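Side-chain contacts in tryptophan synthase alpha-subunit (Pyrococcus furiosus, PDB 1GEQ), which cleaves indoleglycerol phosphate to indole and glyceraldehyde 3-phosphate in an aldol-type reaction, within the last step of tryptophan biosynthesis: residues A13-K18 with K225-K230; A27-A32 with R77-P82. One frame throughout, in Å; residues are numbered along the deposited sequence.

Contact 1: A13-K18 with K225-K230; sequences AGDPDK and KIIGEK
In this TIM barrel the loop leaving the first strand, 6-12, meets helix 221-230, which follows the last strand, through Asp15, Pro16 and Ile227. One methyl branch of the isoleucine does the touching. Its CG2 lies anti to the backbone N, which sends the methyl off the helix against the loop, where Ile227 CG2 sits 3.5 Å from Asp15 O and 3.7 Å from Asp15 OD2. The peptide bond before Pro16 is cis, and the ring brings Pro16 CD to 3.9 Å from Ile227 CG2, the two side chains crossing at about a right angle. Phe24 of helix 18-28 packs on both Pro16 and Ile227, so the methyl belongs to an apolar cluster beside a carboxylate.

That carboxylate is held from both of its oxygens: Asp15 OD1 forms a salt bridge with Arg57, while Asp15 OD2 accepts a hydrogen bond from a water. With no direct hydrogen bond joining the two segments, this water supplies the polar link. It donates to Asp15 OD2 at 2.9 Å and to the backbone carbonyl Ile227 O at 3.0 Å, bridging the buried aspartate and the last turn of the helix.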
ATOM      1  N   ALA A  13       3.647  -8.740   3.880  1.00 21.59           N
ATOM      2  CA  ALA A  13       3.098 -10.029   4.303  1.00 23.62           C
ATOM      3  C   ALA A  13       4.229 -11.014   4.616  1.00 26.07           C
ATOM      4  O   ALA A  13       5.189 -11.138   3.853  1.00 24.04           O
ATOM      5  CB  ALA A  13       2.193 -10.603   3.208  1.00 25.41           C
ATOM      6  N   GLY A  14       4.114 -11.693   5.754  1.00 27.68           N
ATOM      7  CA  GLY A  14       5.117 -12.676   6.141  1.00 29.33           C
ATOM      8  C   GLY A  14       6.362 -12.132   6.812  1.00 29.98           C
ATOM      9  O   GLY A  14       7.356 -12.847   6.949  1.00 32.42           O
ATOM     10  N   ASP A  15       6.319 -10.875   7.244  1.00 29.35           N
ATOM     11  CA  ASP A  15       7.465 -10.250   7.908  1.00 28.34           C
ATOM     12  C   ASP A  15       7.148  -9.982   9.381  1.00 28.89           C
ATOM     13  O   ASP A  15       6.420  -9.040   9.694  1.00 29.18           O
ATOM     14  CB  ASP A  15       7.811  -8.928   7.207  1.00 28.13           C
ATOM     15  CG  ASP A  15       8.974  -8.197   7.859  1.00 27.77           C
ATOM     16  OD1 ASP A  15       9.139  -6.992   7.577  1.00 31.02           O
ATOM     17  OD2 ASP A  15       9.728  -8.815   8.638  1.00 25.20           O
ATOM     18  N   PRO A  16       7.707 -10.782  10.309  1.00 30.37           N
ATOM     19  CA  PRO A  16       8.614 -11.933  10.175  1.00 30.55           C
ATOM     20  C   PRO A  16       7.948 -13.256   9.787  1.00 32.33           C
ATOM     21  O   PRO A  16       8.623 -14.191   9.348  1.00 34.43           O
ATOM     22  CB  PRO A  16       9.256 -12.012  11.554  1.00 29.57           C
ATOM     23  CG  PRO A  16       8.100 -11.683  12.439  1.00 30.34           C
ATOM     24  CD  PRO A  16       7.513 -10.459  11.738  1.00 29.53           C
ATOM     25  N   ASP A  17       6.637 -13.347   9.980  1.00 32.15           N
ATOM     26  CA  ASP A  17       5.886 -14.552   9.637  1.00 33.13           C
ATOM     27  C   ASP A  17       4.411 -14.204   9.432  1.00 31.56           C
ATOM     28  O   ASP A  17       3.957 -13.153   9.871  1.00 29.49           O
ATOM     29  CB  ASP A  17       6.071 -15.631  10.726  1.00 33.39           C
ATOM     30  CG  ASP A  17       5.829 -15.111  12.129  1.00 33.86           C
ATOM     31  OD1 ASP A  17       4.666 -14.833  12.479  1.00 36.62           O
ATOM     32  OD2 ASP A  17       6.811 -14.981  12.888  1.00 37.13           O
ATOM     33  N   LYS A  18       3.663 -15.083   8.765  1.00 31.99           N
ATOM     34  CA  LYS A  18       2.258 -14.809   8.476  1.00 33.55           C
ATOM     35  C   LYS A  18       1.380 -14.557   9.697  1.00 34.22           C
ATOM     36  O   LYS A  18       0.434 -13.770   9.625  1.00 31.06           O
ATOM     37  CB  LYS A  18       1.652 -15.935   7.630  1.00 34.93           C
ATOM     38  CG  LYS A  18       1.458 -17.251   8.355  1.00 39.91           C
ATOM     39  CD  LYS A  18       0.725 -18.253   7.468  1.00 42.59           C
ATOM     40  CE  LYS A  18       0.342 -19.492   8.267  1.00 44.09           C
ATOM     41  NZ  LYS A  18      -0.379 -20.488   7.432  1.00 48.23           N
ATOM     42  N   LYS A 225      10.344  -0.593   9.764  1.00 25.08           N
ATOM     43  CA  LYS A 225      11.639  -0.455  10.428  1.00 28.97           C
ATOM     44  C   LYS A 225      11.541  -1.016  11.847  1.00 27.58           C
ATOM     45  O   LYS A 225      12.471  -1.644  12.347  1.00 27.48           O
ATOM     46  CB  LYS A 225      12.055   1.015  10.495  1.00 31.45           C
ATOM     47  CG  LYS A 225      13.097   1.297  11.562  1.00 38.60           C
ATOM     48  CD  LYS A 225      13.402   2.782  11.658  1.00 43.56           C
ATOM     49  CE  LYS A 225      14.154   3.106  12.940  1.00 47.02           C
ATOM     50  NZ  LYS A 225      13.313   2.833  14.146  1.00 49.26           N
ATOM     51  N   ILE A 226      10.408  -0.771  12.494  1.00 26.22           N
ATOM     52  CA  ILE A 226      10.180  -1.260  13.845  1.00 25.40           C
ATOM     53  C   ILE A 226      10.088  -2.776  13.814  1.00 25.94           C
ATOM     54  O   ILE A 226      10.675  -3.459  14.651  1.00 29.22           O
ATOM     55  CB  ILE A 226       8.881  -0.652  14.432  1.00 25.12           C
ATOM     56  CG1 ILE A 226       9.051   0.866  14.566  1.00 25.64           C
ATOM     57  CG2 ILE A 226       8.558  -1.282  15.793  1.00 26.91           C
ATOM     58  CD1 ILE A 226       7.819   1.592  15.074  1.00 26.33           C
ATOM     59  N   ILE A 227       9.377  -3.310  12.827  1.00 23.56           N
ATOM     60  CA  ILE A 227       9.235  -4.751  12.718  1.00 24.84           C
ATOM     61  C   ILE A 227      10.590  -5.436  12.503  1.00 27.94           C
ATOM     62  O   ILE A 227      10.868  -6.468  13.109  1.00 26.74           O
ATOM     63  CB  ILE A 227       8.263  -5.123  11.580  1.00 25.08           C
ATOM     64  CG1 ILE A 227       6.848  -4.659  11.959  1.00 27.69           C
ATOM     65  CG2 ILE A 227       8.301  -6.635  11.314  1.00 20.65           C
ATOM     66  CD1 ILE A 227       5.795  -4.894  10.889  1.00 27.69           C
ATOM     67  N   GLY A 228      11.431  -4.863  11.650  1.00 29.41           N
ATOM     68  CA  GLY A 228      12.733  -5.462  11.418  1.00 32.63           C
ATOM     69  C   GLY A 228      13.592  -5.435  12.674  1.00 34.60           C
ATOM     70  O   GLY A 228      14.527  -6.222  12.825  1.00 36.75           O
ATOM     71  N   GLU A 229      13.267  -4.529  13.584  1.00 35.91           N
ATOM     72  CA  GLU A 229      14.015  -4.391  14.822  1.00 38.10           C
ATOM     73  C   GLU A 229      13.461  -5.218  15.985  1.00 36.24           C
ATOM     74  O   GLU A 229      14.228  -5.814  16.735  1.00 36.10           O
ATOM     75  CB  GLU A 229      14.061  -2.920  15.226  1.00 42.00           C
ATOM     76  CG  GLU A 229      14.845  -2.639  16.491  1.00 49.60           C
ATOM     77  CD  GLU A 229      14.735  -1.190  16.911  1.00 53.14           C
ATOM     78  OE1 GLU A 229      15.252  -0.837  17.991  1.00 55.44           O
ATOM     79  OE2 GLU A 229      14.125  -0.402  16.155  1.00 55.55           O
ATOM     80  N   LYS A 230      12.137  -5.249  16.126  1.00 34.40           N
ATOM     81  CA  LYS A 230      11.482  -5.975  17.215  1.00 32.15           C
ATOM     82  C   LYS A 230      10.888  -7.320  16.824  1.00 31.40           C
ATOM     83  O   LYS A 230      10.494  -8.106  17.688  1.00 32.76           O
ATOM     84  CB  LYS A 230      10.374  -5.112  17.819  1.00 32.12           C
ATOM     85  CG  LYS A 230      10.827  -3.757  18.319  1.00 34.48           C
ATOM     86  CD  LYS A 230      11.751  -3.886  19.516  1.00 37.31           C
ATOM     87  CE  LYS A 230      12.059  -2.523  20.110  1.00 39.28           C
ATOM     88  NZ  LYS A 230      12.818  -2.650  21.383  1.00 41.82           N
TER
HETATM   89  O   HOH W   1      10.760  -8.850  11.300  1.00 43.52           O

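Contact 2: A27-A32 with R77-P82; sequences ALDEYA and RHSSTP
Asp29 faces Ser79 and Thr81 with its carboxylate, and each oxygen takes one hydroxyl. Ser79 OG donates to Asp29 OD1 at 2.6 Å, arriving on the syn side and 26° out of the carboxylate plane. Thr81 OG1 donates to Asp29 OD2 over a very short 2.5 Å. With CG anti to the backbone N (chi1 -163°), the carboxylate of Asp29 is carried out from its backbone to the opposite loop, and the side chains of Asp29 and Thr81 run past each other in opposite directions.

A second shell sets the two donors. Ser79 OG accepts from Thr81 N at 3.0 Å and a nearly straight 172°, an ST turn that folds the loop so that both hydroxyls address the same aspartate. A water donates to Thr81 OG1 at 3.0 Å and, more loosely, to Ala32 O at 3.3 Å, adding a solvent-mediated link between the segments. Farther out, Arg76 at the end of helix 65-76 hydrogen-bonds through NH1 to the carbonyl oxygens of Ser79 and Thr81, steadying the backbone of the turn.

An alanine in place of Asp29 would probably leave the hydroxyls of Ser79 and Thr81 without their shared acceptor and make the loop freer to move relative to 27-32. Gripped at both oxygens, the carboxylate has its rotation fixed, and the two donated hydrogen bonds are likely to stabilise its negative charge at this partly exposed site without a cationic partner across the contact.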
ATOM      1  N   ALA A  27      -3.921  -5.194  15.479  1.00 27.11           N
ATOM      2  CA  ALA A  27      -3.553  -4.159  16.434  1.00 26.56           C
ATOM      3  C   ALA A  27      -3.639  -2.741  15.861  1.00 28.01           C
ATOM      4  O   ALA A  27      -3.932  -1.791  16.592  1.00 27.16           O
ATOM      5  CB  ALA A  27      -2.148  -4.416  16.968  1.00 29.19           C
ATOM      6  N   LEU A  28      -3.382  -2.587  14.563  1.00 27.18           N
ATOM      7  CA  LEU A  28      -3.422  -1.262  13.942  1.00 28.21           C
ATOM      8  C   LEU A  28      -4.778  -0.897  13.340  1.00 27.94           C
ATOM      9  O   LEU A  28      -5.023   0.264  12.998  1.00 27.72           O
ATOM     10  CB  LEU A  28      -2.363  -1.160  12.840  1.00 26.80           C
ATOM     11  CG  LEU A  28      -0.893  -1.318  13.242  1.00 29.84           C
ATOM     12  CD1 LEU A  28      -0.009  -1.295  11.998  1.00 30.08           C
ATOM     13  CD2 LEU A  28      -0.506  -0.206  14.199  1.00 30.74           C
ATOM     14  N   ASP A  29      -5.656  -1.882  13.213  1.00 29.49           N
ATOM     15  CA  ASP A  29      -6.963  -1.652  12.615  1.00 30.83           C
ATOM     16  C   ASP A  29      -7.757  -0.461  13.162  1.00 32.73           C
ATOM     17  O   ASP A  29      -8.328   0.300  12.387  1.00 31.76           O
ATOM     18  CB  ASP A  29      -7.820  -2.910  12.725  1.00 33.70           C
ATOM     19  CG  ASP A  29      -9.009  -2.883  11.783  1.00 36.53           C
ATOM     20  OD1 ASP A  29     -10.046  -3.493  12.105  1.00 38.47           O
ATOM     21  OD2 ASP A  29      -8.896  -2.249  10.711  1.00 36.25           O
ATOM     22  N   GLU A  30      -7.789  -0.287  14.480  1.00 31.63           N
ATOM     23  CA  GLU A  30      -8.557   0.818  15.055  1.00 34.05           C
ATOM     24  C   GLU A  30      -8.051   2.210  14.681  1.00 33.62           C
ATOM     25  O   GLU A  30      -8.746   3.196  14.909  1.00 33.20           O
ATOM     26  CB  GLU A  30      -8.622   0.711  16.581  1.00 35.59           C
ATOM     27  CG  GLU A  30      -7.285   0.791  17.281  1.00 40.60           C
ATOM     28  CD  GLU A  30      -7.433   0.998  18.781  1.00 43.49           C
ATOM     29  OE1 GLU A  30      -6.733   0.310  19.555  1.00 45.28           O
ATOM     30  OE2 GLU A  30      -8.247   1.855  19.183  1.00 46.66           O
ATOM     31  N   TYR A  31      -6.856   2.298  14.109  1.00 30.53           N
ATOM     32  CA  TYR A  31      -6.316   3.600  13.724  1.00 30.24           C
ATOM     33  C   TYR A  31      -6.297   3.776  12.210  1.00 27.37           C
ATOM     34  O   TYR A  31      -6.100   4.886  11.717  1.00 27.61           O
ATOM     35  CB  TYR A  31      -4.870   3.782  14.206  1.00 31.90           C
ATOM     36  CG  TYR A  31      -4.596   3.477  15.654  1.00 37.32           C
ATOM     37  CD1 TYR A  31      -4.031   2.262  16.033  1.00 38.29           C
ATOM     38  CD2 TYR A  31      -4.838   4.430  16.644  1.00 39.91           C
ATOM     39  CE1 TYR A  31      -3.703   2.002  17.362  1.00 42.43           C
ATOM     40  CE2 TYR A  31      -4.517   4.180  17.979  1.00 42.91           C
ATOM     41  CZ  TYR A  31      -3.948   2.963  18.327  1.00 42.89           C
ATOM     42  OH  TYR A  31      -3.609   2.712  19.638  1.00 49.23           O
ATOM     43  N   ALA A  32      -6.512   2.687  11.480  1.00 26.79           N
ATOM     44  CA  ALA A  32      -6.445   2.706  10.020  1.00 25.21           C
ATOM     45  C   ALA A  32      -7.722   3.022   9.246  1.00 25.29           C
ATOM     46  O   ALA A  32      -8.810   2.579   9.610  1.00 23.42           O
ATOM     47  CB  ALA A  32      -5.886   1.376   9.540  1.00 25.89           C
ATOM     48  N   ARG A  77     -12.356 -11.916   9.180  1.00 44.93           N
ATOM     49  CA  ARG A  77     -13.207 -12.477  10.220  1.00 47.93           C
ATOM     50  C   ARG A  77     -13.412 -11.474  11.347  1.00 47.24           C
ATOM     51  O   ARG A  77     -14.362 -11.593  12.119  1.00 46.16           O
ATOM     52  CB  ARG A  77     -12.583 -13.742  10.812  1.00 52.34           C
ATOM     53  CG  ARG A  77     -13.038 -15.036  10.182  1.00 58.42           C
ATOM     54  CD  ARG A  77     -12.356 -16.205  10.870  1.00 64.65           C
ATOM     55  NE  ARG A  77     -11.692 -17.074   9.908  1.00 71.05           N
ATOM     56  CZ  ARG A  77     -12.329 -17.857   9.045  1.00 75.27           C
ATOM     57  NH1 ARG A  77     -13.655 -17.885   9.028  1.00 77.51           N
ATOM     58  NH2 ARG A  77     -11.638 -18.598   8.189  1.00 77.22           N
ATOM     59  N   HIS A  78     -12.533 -10.484  11.447  1.00 44.77           N
ATOM     60  CA  HIS A  78     -12.666  -9.511  12.521  1.00 44.76           C
ATOM     61  C   HIS A  78     -12.828  -8.062  12.077  1.00 42.22           C
ATOM     62  O   HIS A  78     -13.091  -7.194  12.904  1.00 43.22           O
ATOM     63  CB  HIS A  78     -11.465  -9.603  13.472  1.00 48.66           C
ATOM     64  CG  HIS A  78     -11.036 -11.005  13.783  1.00 52.97           C
ATOM     65  ND1 HIS A  78     -10.180 -11.721  12.972  1.00 55.57           N
ATOM     66  CD2 HIS A  78     -11.351 -11.826  14.812  1.00 54.44           C
ATOM     67  CE1 HIS A  78      -9.986 -12.918  13.487  1.00 57.04           C
ATOM     68  NE2 HIS A  78     -10.685 -13.012  14.604  1.00 57.21           N
ATOM     69  N   SER A  79     -12.679  -7.782  10.785  1.00 38.63           N
ATOM     70  CA  SER A  79     -12.787  -6.400  10.331  1.00 34.81           C
ATOM     71  C   SER A  79     -13.233  -6.200   8.889  1.00 33.12           C
ATOM     72  O   SER A  79     -13.103  -7.086   8.047  1.00 32.61           O
ATOM     73  CB  SER A  79     -11.444  -5.694  10.535  1.00 35.22           C
ATOM     74  OG  SER A  79     -11.481  -4.359  10.055  1.00 35.13           O
ATOM     75  N   SER A  80     -13.759  -5.012   8.620  1.00 32.26           N
ATOM     76  CA  SER A  80     -14.219  -4.660   7.290  1.00 32.50           C
ATOM     77  C   SER A  80     -13.349  -3.555   6.689  1.00 30.24           C
ATOM     78  O   SER A  80     -13.640  -3.032   5.620  1.00 30.66           O
ATOM     79  CB  SER A  80     -15.682  -4.205   7.348  1.00 32.86           C
ATOM     80  OG  SER A  80     -15.847  -3.148   8.277  1.00 37.50           O
ATOM     81  N   THR A  81     -12.272  -3.203   7.376  1.00 30.12           N
ATOM     82  CA  THR A  81     -11.377  -2.158   6.886  1.00 27.54           C
ATOM     83  C   THR A  81     -10.861  -2.516   5.501  1.00 26.87           C
ATOM     84  O   THR A  81     -10.384  -3.627   5.269  1.00 25.22           O
ATOM     85  CB  THR A  81     -10.190  -1.961   7.843  1.00 28.18           C
ATOM     86  OG1 THR A  81     -10.694  -1.637   9.145  1.00 26.11           O
ATOM     87  CG2 THR A  81      -9.272  -0.831   7.361  1.00 25.26           C
ATOM     88  N   PRO A  82     -10.970  -1.575   4.550  1.00 24.06           N
ATOM     89  CA  PRO A  82     -10.518  -1.775   3.177  1.00 25.86           C
ATOM     90  C   PRO A  82      -9.068  -2.268   3.127  1.00 23.97           C
ATOM     91  O   PRO A  82      -8.205  -1.761   3.846  1.00 24.00           O
ATOM     92  CB  PRO A  82     -10.679  -0.387   2.559  1.00 25.42           C
ATOM     93  CG  PRO A  82     -11.840   0.194   3.330  1.00 27.69           C
ATOM     94  CD  PRO A  82     -11.510  -0.214   4.737  1.00 26.47           C
TER
HETATM   95  O   HOH W   2     -11.722   1.165   9.156  1.00 60.78           O

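In the fold
From the N terminus, strand 6-12 runs into 13-18, whose partner 225-230 comes only after 206 intervening residues; contact 1 therefore closes nearly the whole barrel, bringing the loop after its first strand to the helix after its eighth. Helix 18-28 then leads to 27-32, and contact 2 closes a much smaller loop of 44 residues, through strand 35-38 and helices 49-60 and 65-76, at the approach to strand 83-87. The smaller loop is nested within the larger. The contacts lie at the two ends of helix 18-28, their centres 18 Å apart, without touching: one joins the loop after the first strand to the helix after the last, the other ties 27-32 to the loop between helix 65-76 and strand 83-87.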